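Local coordinates for protein 336aa long hypothetical dTDP-glucose 4,6-dehydratase (Pyrococcus horikoshii, PDB 2HUN) that binds NAD and probably acts as a dTDP-glucose 4,6-dehydratase, a lyase of nucleotide-sugar metabolism, at residues Y182-Q186 against T307-Y311. Sequence-based numbering, arbitrary orientation.
Sequences YGPYQ and TIDWY
With CG trans to the backbone N (chi1 -168°), the indole of Trp310 reaches out from its helix to lie over Pro184, while Tyr185, whose CG stands opposite its carbonyl carbon, turns a ring face to the indole's benzo edge. The Pro184 contact is a CH-pi interaction: Pro184 CB sits 3.5 Å from the centroid of the five-membered ring of Trp310, only 3° off its normal. On the same indole face, toward the rim of the six-membered ring, the backbone N of Tyr185 lies 3.4 Å from Trp310 CH2. The two aromatic side chains meet edge-to-face, planes at 55°, and Trp310 CZ2 stands 3.6 Å above the centre of the phenol ring of Tyr185. A water bridges their polar ends, accepting from Trp310 NE1 at 3.1 Å and bonding to Tyr185 OH at 2.7 Å. Replacing Trp310 by alanine would take the indole away from Pro184 CB and the Tyr185 face and is likely to leave the water without its NE1 donor. One residue on, the Tyr311 hydroxyl donates a very short hydrogen bond (2.5 Å) from OH to Gln186 O, fastening the far end of the type II turn formed by Gly183 to Gln186. Near the start of that turn, Thr307 packs its OG1, hydrogen-bonded to Gly303 O within its own helix, 3.4 Å from Gly183 CA and against the edge of the Tyr182 ring. Trp317 meets both Tyr185 and Trp310 edge-to-face, and on the cofactor side Gln186 touches the NAD-binding Phe14 while Asn18 ND2 bonds to Pro184 O. Helix 300-313 thus packs against the loop that follows strand 172-182 of the Rossmann-type sheet, beside the cofactor pocket of this short-chain dehydrogenase/reductase-type fold.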
loop_
_atom_site.group_PDB
_atom_site.type_symbol
_atom_site.label_atom_id
_atom_site.label_comp_id
_atom_site.label_asym_id
_atom_site.label_seq_id
_atom_site.Cartn_x
_atom_site.Cartn_y
_atom_site.Cartn_z
ATOM N N TYR A 182 19.897 -4.445 -14.974
ATOM C CA TYR A 182 21.106 -5.229 -15.199
ATOM C C TYR A 182 22.195 -4.252 -15.622
ATOM O O TYR A 182 21.908 -3.185 -16.171
ATOM C CB TYR A 182 20.877 -6.298 -16.278
ATOM C CG TYR A 182 20.719 -5.775 -17.688
ATOM C CD1 TYR A 182 19.478 -5.356 -18.161
ATOM C CD2 TYR A 182 21.810 -5.706 -18.552
ATOM C CE1 TYR A 182 19.324 -4.881 -19.471
ATOM C CE2 TYR A 182 21.669 -5.235 -19.857
ATOM C CZ TYR A 182 20.426 -4.826 -20.309
ATOM O OH TYR A 182 20.285 -4.371 -21.601
ATOM N N GLY A 183 23.445 -4.606 -15.342
ATOM C CA GLY A 183 24.552 -3.739 -15.688
ATOM C C GLY A 183 25.625 -3.792 -14.616
ATOM O O GLY A 183 25.606 -4.688 -13.765
ATOM N N PRO A 184 26.565 -2.833 -14.618
ATOM C CA PRO A 184 27.655 -2.785 -13.635
ATOM C C PRO A 184 27.194 -2.823 -12.182
ATOM O O PRO A 184 26.137 -2.292 -11.834
ATOM C CB PRO A 184 28.363 -1.473 -13.969
ATOM C CG PRO A 184 28.116 -1.327 -15.457
ATOM C CD PRO A 184 26.668 -1.716 -15.575
ATOM N N TYR A 185 27.993 -3.467 -11.339
ATOM C CA TYR A 185 27.713 -3.547 -9.911
ATOM C C TYR A 185 26.543 -4.411 -9.440
ATOM O O TYR A 185 26.116 -4.293 -8.291
ATOM C CB TYR A 185 27.558 -2.134 -9.349
ATOM C CG TYR A 185 28.773 -1.262 -9.577
ATOM C CD1 TYR A 185 29.939 -1.441 -8.825
ATOM C CD2 TYR A 185 28.768 -0.268 -10.559
ATOM C CE1 TYR A 185 31.071 -0.647 -9.044
ATOM C CE2 TYR A 185 29.892 0.528 -10.789
ATOM C CZ TYR A 185 31.038 0.334 -10.027
ATOM O OH TYR A 185 32.138 1.137 -10.240
ATOM N N GLN A 186 26.011 -5.268 -10.306
ATOM C CA GLN A 186 24.928 -6.158 -9.886
ATOM C C GLN A 186 25.586 -7.401 -9.277
ATOM O O GLN A 186 26.542 -7.928 -9.846
ATOM C CB GLN A 186 24.065 -6.569 -11.079
ATOM C CG GLN A 186 22.902 -7.486 -10.710
ATOM C CD GLN A 186 21.904 -7.661 -11.851
ATOM O OE1 GLN A 186 22.285 -7.978 -12.976
ATOM N NE2 GLN A 186 20.621 -7.457 -11.557
ATOM N N THR A 307 27.652 -4.668 -20.357
ATOM C CA THR A 307 27.646 -5.423 -19.115
ATOM C C THR A 307 28.709 -6.524 -19.163
ATOM O O THR A 307 29.375 -6.802 -18.162
ATOM C CB THR A 307 26.250 -6.028 -18.855
ATOM O OG1 THR A 307 25.286 -4.966 -18.780
ATOM C CG2 THR A 307 26.235 -6.809 -17.545
ATOM N N ILE A 308 28.869 -7.141 -20.332
ATOM C CA ILE A 308 29.874 -8.186 -20.510
ATOM C C ILE A 308 31.259 -7.572 -20.300
ATOM O O ILE A 308 32.059 -8.081 -19.513
ATOM C CB ILE A 308 29.799 -8.805 -21.931
ATOM C CG1 ILE A 308 28.509 -9.620 -22.074
ATOM C CG2 ILE A 308 31.034 -9.674 -22.192
ATOM C CD1 ILE A 308 28.190 -10.055 -23.495
ATOM N N ASP A 309 31.530 -6.468 -20.995
ATOM C CA ASP A 309 32.815 -5.788 -20.879
ATOM C C ASP A 309 33.136 -5.407 -19.435
ATOM O O ASP A 309 34.257 -5.609 -18.974
ATOM C CB ASP A 309 32.838 -4.522 -21.739
ATOM C CG ASP A 309 32.700 -4.816 -23.221
ATOM O OD1 ASP A 309 32.588 -6.004 -23.590
ATOM O OD2 ASP A 309 32.703 -3.855 -24.016
ATOM N N TRP A 310 32.156 -4.857 -18.723
ATOM C CA TRP A 310 32.374 -4.440 -17.340
ATOM C C TRP A 310 32.783 -5.587 -16.420
ATOM O O TRP A 310 33.733 -5.456 -15.650
ATOM C CB TRP A 310 31.122 -3.775 -16.761
ATOM C CG TRP A 310 31.390 -3.086 -15.452
ATOM C CD1 TRP A 310 31.831 -1.807 -15.279
ATOM C CD2 TRP A 310 31.304 -3.660 -14.139
ATOM N NE1 TRP A 310 32.027 -1.548 -13.942
ATOM C CE2 TRP A 310 31.713 -2.669 -13.221
ATOM C CE3 TRP A 310 30.922 -4.917 -13.650
ATOM C CZ2 TRP A 310 31.752 -2.893 -11.839
ATOM C CZ3 TRP A 310 30.961 -5.141 -12.276
ATOM C CH2 TRP A 310 31.375 -4.131 -11.386
ATOM N N TYR A 311 32.059 -6.701 -16.487
ATOM C CA TYR A 311 32.357 -7.843 -15.632
ATOM C C TYR A 311 33.677 -8.524 -15.950
ATOM O O TYR A 311 34.336 -9.060 -15.055
ATOM C CB TYR A 311 31.222 -8.873 -15.680
ATOM C CG TYR A 311 30.078 -8.503 -14.767
ATOM C CD1 TYR A 311 29.092 -7.612 -15.183
ATOM C CD2 TYR A 311 30.038 -8.964 -13.450
ATOM C CE1 TYR A 311 28.097 -7.183 -14.310
ATOM C CE2 TYR A 311 29.052 -8.536 -12.567
ATOM C CZ TYR A 311 28.086 -7.643 -13.006
ATOM O OH TYR A 311 27.132 -7.179 -12.133
HETATM O O HOH W 1 32.831 1.285 -12.844
#